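Enoyl-CoA hydratase/isomerase (Mycobacterium abscessus, PDB 3QXZ) probably catalyses the hydration or double-bond isomerisation of enoyl-CoA thioesters. Local coordinates at residues Gly107-Ile112 with Gly129-Pro134; Ala51-Val56 with Asp199-Val204; Ala41-Leu46 with Ser88-Ala93. One frame throughout, in Å; residues are numbered along the deposited sequence.

Contact 1: Gly107-Ile112 with Gly129-Pro134; sequences GHAIGI and GRYAIP
A109 pairs with Y131, and I110 with A132, in a short two-stranded parallel sheet of the crotonase fold; the end-to-end directions of the two segments differ by only 5°. The bonding follows the parallel pattern: A109 N donates to R130 O at 3.0 Å, while A109 O receives a weak bond from A132 N, so A109 spans Y131. A132 then spans I110, its O accepting a hydrogen bond from G111 N at 2.8 Å. At the other end a side chain extends the series. H108 has CG beside its backbone N (chi1 -48°), and ND1 accepts R130 N at 2.9 Å, almost straight (168°) and within the imidazole plane. On the I110 and A132 side of the sheet, I110 CD1 lies over one face of the R130 guanidinium, 3.5 Å from NH1, the two side chains crossing at about a right angle; R130 NE is hydrogen-bonded to S168 OG. I110 CG2 also meets P134 CG at 3.9 Å. On the reverse side A109 CB comes to the Y131 ring at its edge, and Y131 OH is hydrogen-bonded to A126 O. G111 is the N-cap of helix 112-117. The positive phi of G111 suits glycine. In crotonase relatives the start of this helix supplies an oxyanion-hole N-H, and the same is probable here. P134 CD lies 3.6 Å from G111 N.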
ATOM      1  N   GLY A 107      23.694  -2.509   6.741  1.00 12.02           N
ATOM      2  CA  GLY A 107      24.480  -1.792   5.745  1.00 12.31           C
ATOM      3  C   GLY A 107      24.002  -2.165   4.358  1.00 12.19           C
ATOM      4  O   GLY A 107      22.866  -2.633   4.197  1.00 11.85           O
ATOM      5  N   HIS A 108      24.857  -1.983   3.356  1.00 11.48           N
ATOM      6  CA  HIS A 108      24.452  -2.101   1.944  1.00 11.47           C
ATOM      7  C   HIS A 108      23.639  -3.334   1.664  1.00 11.16           C
ATOM      8  O   HIS A 108      24.002  -4.438   2.079  1.00 11.69           O
ATOM      9  CB  HIS A 108      25.681  -2.132   1.032  1.00 12.62           C
ATOM     10  CG  HIS A 108      26.672  -1.054   1.327  1.00 14.85           C
ATOM     11  ND1 HIS A 108      26.309   0.262   1.493  1.00 15.08           N
ATOM     12  CD2 HIS A 108      28.017  -1.100   1.492  1.00 19.60           C
ATOM     13  CE1 HIS A 108      27.390   0.991   1.722  1.00 16.72           C
ATOM     14  NE2 HIS A 108      28.437   0.184   1.731  1.00 19.04           N
ATOM     15  N   ALA A 109      22.536  -3.126   0.949  1.00 10.71           N
ATOM     16  CA  ALA A 109      21.690  -4.237   0.493  1.00 10.36           C
ATOM     17  C   ALA A 109      21.310  -3.941  -0.952  1.00 10.57           C
ATOM     18  O   ALA A 109      20.528  -3.028  -1.221  1.00 10.32           O
ATOM     19  CB  ALA A 109      20.461  -4.403   1.381  1.00 10.84           C
ATOM     20  N   ILE A 110      21.905  -4.694  -1.871  1.00 10.24           N
ATOM     21  CA  ILE A 110      21.822  -4.391  -3.306  1.00 10.49           C
ATOM     22  C   ILE A 110      21.304  -5.608  -4.073  1.00 10.05           C
ATOM     23  O   ILE A 110      21.737  -6.736  -3.811  1.00 10.22           O
ATOM     24  CB  ILE A 110      23.228  -3.997  -3.875  1.00 11.08           C
ATOM     25  CG1 ILE A 110      23.843  -2.811  -3.102  1.00 12.63           C
ATOM     26  CG2 ILE A 110      23.175  -3.747  -5.385  1.00 11.28           C
ATOM     27  CD1 ILE A 110      23.137  -1.534  -3.279  1.00 14.26           C
ATOM     28  N   GLY A 111      20.380  -5.386  -5.007  1.00  9.10           N
ATOM     29  CA  GLY A 111      19.914  -6.464  -5.885  1.00  9.74           C
ATOM     30  C   GLY A 111      19.210  -7.541  -5.087  1.00  9.41           C
ATOM     31  O   GLY A 111      18.278  -7.231  -4.323  1.00  8.89           O
ATOM     32  N   ILE A 112      19.626  -8.796  -5.244  1.00  9.63           N
ATOM     33  CA  ILE A 112      19.024  -9.871  -4.464  1.00 10.28           C
ATOM     34  C   ILE A 112      19.285  -9.708  -2.950  1.00  9.68           C
ATOM     35  O   ILE A 112      18.518 -10.224  -2.118  1.00  9.62           O
ATOM     36  CB  ILE A 112      19.377 -11.288  -5.010  1.00 10.89           C
ATOM     37  CG1 ILE A 112      18.355 -12.323  -4.462  1.00 13.83           C
ATOM     38  CG2 ILE A 112      20.884 -11.592  -4.804  1.00 12.04           C
ATOM     39  CD1 ILE A 112      18.142 -13.512  -5.340  1.00 18.58           C
ATOM     40  N   GLY A 129      23.742   3.052   4.676  1.00 14.79           N
ATOM     41  CA  GLY A 129      23.762   2.016   3.635  1.00 14.31           C
ATOM     42  C   GLY A 129      23.359   2.493   2.245  1.00 13.40           C
ATOM     43  O   GLY A 129      22.580   3.438   2.107  1.00 14.78           O
ATOM     44  N   ARG A 130      23.909   1.827   1.238  1.00 12.98           N
ATOM     45  CA  ARG A 130      23.430   1.962  -0.132  1.00 13.69           C
ATOM     46  C   ARG A 130      22.397   0.858  -0.398  1.00 12.00           C
ATOM     47  O   ARG A 130      22.659  -0.317  -0.141  1.00 12.27           O
ATOM     48  CB  ARG A 130      24.557   1.867  -1.171  1.00 14.26           C
ATOM     49  CG  ARG A 130      24.018   2.152  -2.598  1.00 19.98           C
ATOM     50  CD  ARG A 130      25.011   1.938  -3.743  1.00 25.82           C
ATOM     51  NE  ARG A 130      24.277   1.626  -4.983  1.00 30.23           N
ATOM     52  CZ  ARG A 130      24.529   0.590  -5.783  1.00 32.21           C
ATOM     53  NH1 ARG A 130      25.538  -0.236  -5.517  1.00 33.85           N
ATOM     54  NH2 ARG A 130      23.779   0.388  -6.865  1.00 32.82           N
ATOM     55  N   TYR A 131      21.250   1.256  -0.940  1.00 11.81           N
ATOM     56  CA  TYR A 131      20.125   0.340  -1.212  1.00 10.48           C
ATOM     57  C   TYR A 131      19.674   0.515  -2.645  1.00 10.74           C
ATOM     58  O   TYR A 131      19.501   1.640  -3.104  1.00 10.66           O
ATOM     59  CB  TYR A 131      18.965   0.639  -0.248  1.00 10.49           C
ATOM     60  CG  TYR A 131      19.433   0.561   1.185  1.00  8.62           C
ATOM     61  CD1 TYR A 131      19.913  -0.647   1.710  1.00  9.30           C
ATOM     62  CD2 TYR A 131      19.491   1.709   1.983  1.00  9.97           C
ATOM     63  CE1 TYR A 131      20.415  -0.718   3.003  1.00 10.12           C
ATOM     64  CE2 TYR A 131      19.986   1.652   3.276  1.00 10.80           C
ATOM     65  CZ  TYR A 131      20.434   0.432   3.779  1.00  9.89           C
ATOM     66  OH  TYR A 131      20.941   0.357   5.069  1.00 11.26           O
ATOM     67  N   ALA A 132      19.496  -0.589  -3.376  1.00  9.52           N
ATOM     68  CA  ALA A 132      19.046  -0.500  -4.772  1.00  9.26           C
ATOM     69  C   ALA A 132      18.605  -1.867  -5.208  1.00  8.47           C
ATOM     70  O   ALA A 132      19.077  -2.888  -4.674  1.00  9.35           O
ATOM     71  CB  ALA A 132      20.171  -0.003  -5.709  1.00  9.97           C
ATOM     72  N   ILE A 133      17.759  -1.882  -6.242  1.00  8.06           N
ATOM     73  CA  ILE A 133      17.357  -3.114  -6.941  1.00  8.17           C
ATOM     74  C   ILE A 133      17.692  -2.843  -8.414  1.00  8.19           C
ATOM     75  O   ILE A 133      16.814  -2.495  -9.195  1.00  8.21           O
ATOM     76  CB  ILE A 133      15.861  -3.428  -6.709  1.00  8.36           C
ATOM     77  CG1 ILE A 133      15.569  -3.520  -5.210  1.00  8.56           C
ATOM     78  CG2 ILE A 133      15.455  -4.716  -7.397  1.00  8.90           C
ATOM     79  CD1 ILE A 133      14.054  -3.504  -4.874  1.00 10.09           C
ATOM     80  N   PRO A 134      18.989  -2.977  -8.785  1.00  8.51           N
ATOM     81  CA  PRO A 134      19.423  -2.437 -10.076  1.00  8.53           C
ATOM     82  C   PRO A 134      19.488  -3.454 -11.196  1.00  8.10           C
ATOM     83  O   PRO A 134      20.102  -3.169 -12.226  1.00  8.83           O
ATOM     84  CB  PRO A 134      20.820  -1.917  -9.753  1.00 10.17           C
ATOM     85  CG  PRO A 134      21.359  -2.945  -8.788  1.00 10.90           C
ATOM     86  CD  PRO A 134      20.144  -3.404  -7.965  1.00  9.40           C
TER

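Contact 2: Ala51-Val56 with Asp199-Val204; sequences AVRVIV and DIATNV. With K (potassium ion), chain D; EDO (1,2-ethanediol), chain H.
V54 and R53 meet I200 and A201 where strand 54-59 of the central crotonase-fold sheet is covered by the last turn of helix 186-203. The tight half is apolar: V54 CG2 presses on I200 CG2 at 3.6 Å, the two side chains crossing at about a right angle, and A197 of the same helix also touches V54. Beside them R53 CB rests 3.8 Å from A201 CB. I200 and V204 are backed by T165 and L164 of the second subunit, and D199 forms a salt bridge to R137 there, which places this helix end at the trimer interface.

The other half is polar, and R53, partly exposed, carries it. The arginine folds back at chi2 (-62°) and chi3 (-41°), and A201 CA lies over one face of its guanidinium. NE donates to O2 of a 1,2-ethanediol molecule at 2.9 Å, probably taken up from the crystallisation liquor. A short approach of NH1 to A201 O has too poor an angle to be a bond. Just before R53, the V52 carbonyl binds potassium, its O 2.6 Å from the ion. V204, the first residue beyond the helix, turns its carbonyl to the arginine: both terminal nitrogens grip V204 O through bonds bent at the hydrogen, NH2 from above the carbonyl plane at 2.9 Å and NH1 at 3.0 Å, nearly in line with C=O (178°).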
ATOM      1  N   ALA A  51      11.487 -24.010  20.000  1.00 19.83           N
ATOM      2  CA  ALA A  51      12.241 -23.136  20.894  1.00 19.83           C
ATOM      3  C   ALA A  51      12.573 -21.791  20.250  1.00 18.46           C
ATOM      4  O   ALA A  51      12.974 -20.858  20.938  1.00 19.93           O
ATOM      5  CB  ALA A  51      13.509 -23.826  21.348  1.00 20.91           C
ATOM      6  N   VAL A  52      12.435 -21.703  18.929  1.00 15.42           N
ATOM      7  CA  VAL A  52      12.769 -20.470  18.205  1.00 13.86           C
ATOM      8  C   VAL A  52      11.498 -19.641  17.994  1.00 12.32           C
ATOM      9  O   VAL A  52      10.585 -20.038  17.244  1.00 13.48           O
ATOM     10  CB  VAL A  52      13.483 -20.743  16.874  1.00 14.15           C
ATOM     11  CG1 VAL A  52      13.691 -19.430  16.087  1.00 12.96           C
ATOM     12  CG2 VAL A  52      14.850 -21.430  17.100  1.00 14.40           C
ATOM     13  N   ARG A  53      11.443 -18.509  18.678  1.00 11.17           N
ATOM     14  CA  ARG A  53      10.299 -17.596  18.631  1.00 10.39           C
ATOM     15  C   ARG A  53      10.398 -16.552  17.522  1.00 10.10           C
ATOM     16  O   ARG A  53       9.361 -16.115  16.988  1.00 10.33           O
ATOM     17  CB  ARG A  53      10.119 -16.888  19.981  1.00 10.76           C
ATOM     18  CG  ARG A  53       9.715 -17.826  21.156  1.00 11.84           C
ATOM     19  CD  ARG A  53       8.360 -18.524  20.964  1.00 12.55           C
ATOM     20  NE  ARG A  53       7.418 -17.576  20.399  1.00 12.12           N
ATOM     21  CZ  ARG A  53       6.833 -16.582  21.049  1.00 11.91           C
ATOM     22  NH1 ARG A  53       6.922 -16.442  22.382  1.00 13.08           N
ATOM     23  NH2 ARG A  53       6.094 -15.733  20.350  1.00 12.26           N
ATOM     24  N   VAL A  54      11.622 -16.151  17.189  1.00 10.50           N
ATOM     25  CA  VAL A  54      11.867 -15.095  16.192  1.00 10.57           C
ATOM     26  C   VAL A  54      13.198 -15.391  15.529  1.00 10.37           C
ATOM     27  O   VAL A  54      14.139 -15.864  16.194  1.00 11.01           O
ATOM     28  CB  VAL A  54      11.959 -13.672  16.842  1.00 10.38           C
ATOM     29  CG1 VAL A  54      12.135 -12.585  15.785  1.00 11.40           C
ATOM     30  CG2 VAL A  54      10.770 -13.364  17.702  1.00 12.44           C
ATOM     31  N   ILE A  55      13.271 -15.080  14.234  1.00  9.74           N
ATOM     32  CA  ILE A  55      14.505 -15.159  13.467  1.00  9.45           C
ATOM     33  C   ILE A  55      14.931 -13.750  13.076  1.00  9.34           C
ATOM     34  O   ILE A  55      14.123 -12.977  12.543  1.00  9.76           O
ATOM     35  CB  ILE A  55      14.310 -16.009  12.199  1.00  9.89           C
ATOM     36  CG1 ILE A  55      13.893 -17.438  12.561  1.00 10.73           C
ATOM     37  CG2 ILE A  55      15.574 -15.991  11.324  1.00 11.74           C
ATOM     38  CD1 ILE A  55      13.163 -18.200  11.438  1.00 13.48           C
ATOM     39  N   VAL A  56      16.189 -13.416  13.342  1.00 10.44           N
ATOM     40  CA  VAL A  56      16.779 -12.145  12.889  1.00 10.92           C
ATOM     41  C   VAL A  56      17.815 -12.450  11.826  1.00 11.39           C
ATOM     42  O   VAL A  56      18.710 -13.258  12.068  1.00 12.19           O
ATOM     43  CB  VAL A  56      17.409 -11.360  14.068  1.00 11.02           C
ATOM     44  CG1 VAL A  56      18.104 -10.075  13.583  1.00 12.17           C
ATOM     45  CG2 VAL A  56      16.340 -11.022  15.108  1.00 11.11           C
ATOM     46  N   ASP A 199      11.459  -8.928  22.817  1.00 10.84           N
ATOM     47  CA  ASP A 199      10.128  -8.545  23.265  1.00 11.20           C
ATOM     48  C   ASP A 199       9.036  -9.471  22.708  1.00 10.92           C
ATOM     49  O   ASP A 199       8.112  -9.821  23.431  1.00 10.92           O
ATOM     50  CB  ASP A 199       9.832  -7.089  22.910  1.00 12.04           C
ATOM     51  CG  ASP A 199       8.440  -6.680  23.299  1.00 12.72           C
ATOM     52  OD1 ASP A 199       8.117  -6.619  24.514  1.00 12.36           O
ATOM     53  OD2 ASP A 199       7.633  -6.469  22.373  1.00 13.19           O
ATOM     54  N   ILE A 200       9.148  -9.870  21.437  1.00 10.18           N
ATOM     55  CA  ILE A 200       8.215 -10.852  20.900  1.00 10.21           C
ATOM     56  C   ILE A 200       8.361 -12.187  21.645  1.00 10.50           C
ATOM     57  O   ILE A 200       7.362 -12.786  22.076  1.00 10.48           O
ATOM     58  CB  ILE A 200       8.415 -11.074  19.361  1.00 10.20           C
ATOM     59  CG1 ILE A 200       8.029  -9.816  18.591  1.00  9.74           C
ATOM     60  CG2 ILE A 200       7.576 -12.240  18.856  1.00 10.49           C
ATOM     61  CD1 ILE A 200       8.560  -9.783  17.164  1.00 11.83           C
ATOM     62  N   ALA A 201       9.606 -12.631  21.828  1.00 10.66           N
ATOM     63  CA  ALA A 201       9.840 -13.942  22.440  1.00 11.62           C
ATOM     64  C   ALA A 201       9.305 -13.997  23.862  1.00 11.90           C
ATOM     65  O   ALA A 201       8.786 -15.030  24.292  1.00 13.55           O
ATOM     66  CB  ALA A 201      11.302 -14.281  22.435  1.00 12.06           C
ATOM     67  N   THR A 202       9.403 -12.878  24.570  1.00 11.46           N
ATOM     68  CA  THR A 202       8.949 -12.809  25.962  1.00 12.40           C
ATOM     69  C   THR A 202       7.452 -12.525  26.059  1.00 11.93           C
ATOM     70  O   THR A 202       6.729 -13.215  26.783  1.00 12.16           O
ATOM     71  CB  THR A 202       9.735 -11.729  26.701  1.00 13.13           C
ATOM     72  OG1 THR A 202      11.126 -12.067  26.619  1.00 14.88           O
ATOM     73  CG2 THR A 202       9.308 -11.659  28.179  1.00 13.53           C
ATOM     74  N   ASN A 203       6.971 -11.526  25.319  1.00 10.65           N
ATOM     75  CA  ASN A 203       5.663 -10.940  25.593  1.00 10.57           C
ATOM     76  C   ASN A 203       4.563 -11.218  24.597  1.00  9.64           C
ATOM     77  O   ASN A 203       3.422 -10.807  24.832  1.00  9.77           O
ATOM     78  CB  ASN A 203       5.802  -9.435  25.791  1.00 11.32           C
ATOM     79  CG  ASN A 203       6.635  -9.114  27.003  1.00 12.75           C
ATOM     80  OD1 ASN A 203       6.359  -9.603  28.098  1.00 15.66           O
ATOM     81  ND2 ASN A 203       7.674  -8.338  26.810  1.00 12.74           N
ATOM     82  N   VAL A 204       4.885 -11.935  23.519  1.00  9.25           N
ATOM     83  CA  VAL A 204       3.878 -12.275  22.502  1.00  8.73           C
ATOM     84  C   VAL A 204       3.666 -13.787  22.519  1.00  8.72           C
ATOM     85  O   VAL A 204       4.629 -14.559  22.500  1.00  8.76           O
ATOM     86  CB  VAL A 204       4.330 -11.793  21.107  1.00  8.32           C
ATOM     87  CG1 VAL A 204       3.409 -12.343  19.996  1.00  8.90           C
ATOM     88  CG2 VAL A 204       4.407 -10.253  21.074  1.00  8.60           C
TER
HETATM   89  K     K D 262       9.960 -21.782  15.343  1.00 12.72           K
HETATM   90  C1  EDO H 266       5.832 -19.115  16.035  1.00 23.33           C
HETATM   91  O1  EDO H 266       5.290 -17.838  16.373  1.00 23.42           O
HETATM   92  C2  EDO H 266       7.195 -19.188  16.701  1.00 19.42           C
HETATM   93  O2  EDO H 266       7.062 -19.304  18.140  1.00 17.59           O
HETATM   94  O   HOH W   1       7.564 -22.568  16.373  1.00 22.97           O

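Contact 3: Ala41-Leu46 with Ser88-Ala93; sequences AAYQRL and SPVQPA. With K (potassium ion), chain D; EDO (1,2-ethanediol), chain I.
The Y43 ring has P92 O at its edge, near the ring plane, with CD2 3.6 Å from that oxygen; V90 CG1 approaches obliquely, 4.1 Å from CE2. I55 and L57 of strand 54-59 also touch Y43, so the ring lies between that strand and the 88-93 loop, touching both. P92 O is buried here with no hydrogen-bond partner in the model, and the carbon edge of the tyrosine is what it meets. A second flat group, the Q44 amide, sits beside the proline ring, OE1 lying 3.7 Å from P92 CG. The glutamine reaches this place with CG anti to the backbone N (chi1 -174°) and a bend at chi2 (64°). Its two amide atoms hold the two ends of a 1,2-ethanediol molecule, probably from the crystallisation liquor: OE1 accepts from O1 at 2.8 Å and NE2 donates to O2 at 2.9 Å. Within the loop, Q91 NE2 reaches back to S88 O, 2.7 Å away, in a nearly straight bond (167°). At the far end of the helical segment L46 O binds potassium at 2.8 Å, a site completed by D47, D49, V52, T99 and water. Helix 33-48 links the adjacent parallel strands 17-23 and 54-59 in a beta-alpha-beta crossover, and Y43 with Q44 packs it against the loop leading to strand 101-105 of the crotonase fold.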
ATOM      1  N   ALA A  41      17.181 -23.620   3.837  1.00 14.91           N
ATOM      2  CA  ALA A  41      17.219 -24.761   4.757  1.00 15.06           C
ATOM      3  C   ALA A  41      17.161 -24.307   6.206  1.00 14.96           C
ATOM      4  O   ALA A  41      16.483 -24.935   7.014  1.00 15.01           O
ATOM      5  CB  ALA A  41      18.474 -25.603   4.515  1.00 16.44           C
ATOM      6  N   ALA A  42      17.859 -23.217   6.525  1.00 13.99           N
ATOM      7  CA  ALA A  42      17.861 -22.674   7.887  1.00 14.45           C
ATOM      8  C   ALA A  42      16.484 -22.123   8.253  1.00 14.29           C
ATOM      9  O   ALA A  42      15.995 -22.373   9.350  1.00 14.07           O
ATOM     10  CB  ALA A  42      18.922 -21.595   8.055  1.00 14.82           C
ATOM     11  N   TYR A  43      15.851 -21.381   7.347  1.00 13.10           N
ATOM     12  CA  TYR A  43      14.481 -20.907   7.591  1.00 12.81           C
ATOM     13  C   TYR A  43      13.558 -22.077   7.945  1.00 13.09           C
ATOM     14  O   TYR A  43      12.779 -21.994   8.890  1.00 12.64           O
ATOM     15  CB  TYR A  43      13.928 -20.174   6.374  1.00 13.00           C
ATOM     16  CG  TYR A  43      14.315 -18.726   6.267  1.00 12.07           C
ATOM     17  CD1 TYR A  43      14.623 -17.964   7.395  1.00 14.54           C
ATOM     18  CD2 TYR A  43      14.346 -18.107   5.028  1.00 13.90           C
ATOM     19  CE1 TYR A  43      14.938 -16.610   7.285  1.00 14.70           C
ATOM     20  CE2 TYR A  43      14.681 -16.750   4.906  1.00 13.12           C
ATOM     21  CZ  TYR A  43      14.985 -16.025   6.043  1.00 12.94           C
ATOM     22  OH  TYR A  43      15.287 -14.679   5.950  1.00 14.54           O
ATOM     23  N   GLN A  44      13.624 -23.165   7.179  1.00 13.83           N
ATOM     24  CA  GLN A  44      12.723 -24.285   7.420  1.00 14.92           C
ATOM     25  C   GLN A  44      12.981 -24.949   8.780  1.00 15.12           C
ATOM     26  O   GLN A  44      12.049 -25.201   9.558  1.00 14.88           O
ATOM     27  CB  GLN A  44      12.807 -25.325   6.299  1.00 15.36           C
ATOM     28  CG  GLN A  44      11.757 -26.444   6.472  1.00 19.00           C
ATOM     29  CD  GLN A  44      10.342 -25.901   6.367  1.00 23.29           C
ATOM     30  OE1 GLN A  44       9.910 -25.473   5.294  1.00 25.55           O
ATOM     31  NE2 GLN A  44       9.610 -25.906   7.491  1.00 25.05           N
ATOM     32  N   ARG A  45      14.249 -25.205   9.089  1.00 14.94           N
ATOM     33  CA  ARG A  45      14.605 -25.862  10.344  1.00 15.33           C
ATOM     34  C   ARG A  45      14.236 -24.982  11.537  1.00 14.80           C
ATOM     35  O   ARG A  45      13.684 -25.472  12.525  1.00 15.63           O
ATOM     36  CB  ARG A  45      16.102 -26.205  10.339  1.00 16.43           C
ATOM     37  CG  ARG A  45      16.607 -26.745  11.662  1.00 18.87           C
ATOM     38  CD  ARG A  45      18.061 -27.205  11.566  1.00 23.52           C
ATOM     39  NE  ARG A  45      18.895 -26.241  10.854  1.00 25.32           N
ATOM     40  CZ  ARG A  45      19.348 -25.098  11.367  1.00 25.82           C
ATOM     41  NH1 ARG A  45      19.051 -24.751  12.622  1.00 28.03           N
ATOM     42  NH2 ARG A  45      20.092 -24.297  10.612  1.00 27.10           N
ATOM     43  N   LEU A  46      14.537 -23.685  11.446  1.00 13.65           N
ATOM     44  CA  LEU A  46      14.269 -22.769  12.543  1.00 13.40           C
ATOM     45  C   LEU A  46      12.769 -22.578  12.723  1.00 13.23           C
ATOM     46  O   LEU A  46      12.289 -22.450  13.853  1.00 13.00           O
ATOM     47  CB  LEU A  46      14.993 -21.425  12.334  1.00 13.22           C
ATOM     48  CG  LEU A  46      16.526 -21.505  12.372  1.00 14.13           C
ATOM     49  CD1 LEU A  46      17.115 -20.181  11.927  1.00 16.10           C
ATOM     50  CD2 LEU A  46      17.025 -21.893  13.758  1.00 15.31           C
ATOM     51  N   SER A  88      13.759 -17.443  -7.694  1.00 10.41           N
ATOM     52  CA  SER A  88      13.508 -17.476  -6.248  1.00 11.68           C
ATOM     53  C   SER A  88      14.485 -18.479  -5.595  1.00 12.26           C
ATOM     54  O   SER A  88      14.106 -19.612  -5.299  1.00 13.95           O
ATOM     55  CB  SER A  88      12.059 -17.861  -5.955  1.00 11.58           C
ATOM     56  OG  SER A  88      11.182 -16.770  -6.228  1.00 10.50           O
ATOM     57  N   PRO A  89      15.737 -18.059  -5.373  1.00 14.29           N
ATOM     58  CA  PRO A  89      16.783 -18.990  -4.900  1.00 15.89           C
ATOM     59  C   PRO A  89      16.757 -19.269  -3.393  1.00 16.18           C
ATOM     60  O   PRO A  89      17.587 -20.042  -2.892  1.00 17.23           O
ATOM     61  CB  PRO A  89      18.062 -18.257  -5.261  1.00 16.70           C
ATOM     62  CG  PRO A  89      17.703 -16.819  -5.137  1.00 16.34           C
ATOM     63  CD  PRO A  89      16.306 -16.739  -5.695  1.00 14.59           C
ATOM     64  N   VAL A  90      15.810 -18.678  -2.670  1.00 14.83           N
ATOM     65  CA  VAL A  90      15.650 -18.965  -1.247  1.00 14.25           C
ATOM     66  C   VAL A  90      14.239 -19.479  -1.035  1.00 14.63           C
ATOM     67  O   VAL A  90      13.269 -18.730  -1.235  1.00 14.98           O
ATOM     68  CB  VAL A  90      15.923 -17.725  -0.378  1.00 13.99           C
ATOM     69  CG1 VAL A  90      15.612 -18.023   1.087  1.00 14.11           C
ATOM     70  CG2 VAL A  90      17.358 -17.269  -0.545  1.00 15.02           C
ATOM     71  N   GLN A  91      14.124 -20.749  -0.673  1.00 14.84           N
ATOM     72  CA  GLN A  91      12.844 -21.404  -0.464  1.00 16.04           C
ATOM     73  C   GLN A  91      12.972 -22.296   0.771  1.00 16.06           C
ATOM     74  O   GLN A  91      13.935 -23.059   0.897  1.00 16.13           O
ATOM     75  CB  GLN A  91      12.453 -22.222  -1.704  1.00 16.96           C
ATOM     76  CG  GLN A  91      12.241 -21.343  -2.945  1.00 19.67           C
ATOM     77  CD  GLN A  91      11.859 -22.134  -4.179  1.00 21.99           C
ATOM     78  OE1 GLN A  91      10.991 -23.003  -4.129  1.00 25.25           O
ATOM     79  NE2 GLN A  91      12.494 -21.820  -5.303  1.00 21.50           N
ATOM     80  N   PRO A  92      12.030 -22.189   1.723  1.00 15.97           N
ATOM     81  CA  PRO A  92      10.878 -21.288   1.720  1.00 15.18           C
ATOM     82  C   PRO A  92      11.298 -19.837   1.901  1.00 14.10           C
ATOM     83  O   PRO A  92      12.413 -19.551   2.400  1.00 14.98           O
ATOM     84  CB  PRO A  92      10.097 -21.732   2.955  1.00 14.95           C
ATOM     85  CG  PRO A  92      11.136 -22.247   3.876  1.00 16.39           C
ATOM     86  CD  PRO A  92      12.087 -22.985   2.956  1.00 16.19           C
ATOM     87  N   ALA A  93      10.408 -18.937   1.507  1.00 12.86           N
ATOM     88  CA  ALA A  93      10.595 -17.491   1.723  1.00 11.16           C
ATOM     89  C   ALA A  93      10.243 -17.211   3.186  1.00 10.43           C
ATOM     90  O   ALA A  93       9.434 -17.914   3.798  1.00 10.22           O
ATOM     91  CB  ALA A  93       9.688 -16.706   0.825  1.00 12.53           C
TER
HETATM   92  K     K D 262       9.960 -21.782  15.343  1.00 12.72           K
HETATM   93  C1  EDO I 267       7.279 -23.099   5.335  1.00 25.80           C
HETATM   94  O1  EDO I 267       7.494 -24.302   4.585  1.00 29.89           O
HETATM   95  C2  EDO I 267       6.545 -23.420   6.630  1.00 26.12           C
HETATM   96  O2  EDO I 267       7.465 -23.961   7.591  1.00 22.37           O
HETATM   97  O   HOH W   1       7.564 -22.568  16.373  1.00 22.97           O

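In the fold
From the N terminus, helix 33-48 brings 41-46, and strand 54-59 with the turn before it brings 51-56. Contact 3 closes first, joining that helix to the loop before strand 101-105. Contact 1 then opens and closes in series, forming the small sheet 108-110/131-132. Contact 2 closes last, at 199-204, and ties strand 54-59 to helix 186-203; its loop crosses that of contact 3 and encloses contact 1. Contacts 2 and 3 share the potassium site, and I55 CD1 packs on L46 CB at 3.8 Å. Contact 1 touches contact 3 through I112 and P89, but lies on the opposite side of the chain's centre from contact 2, about 27 Å between centres.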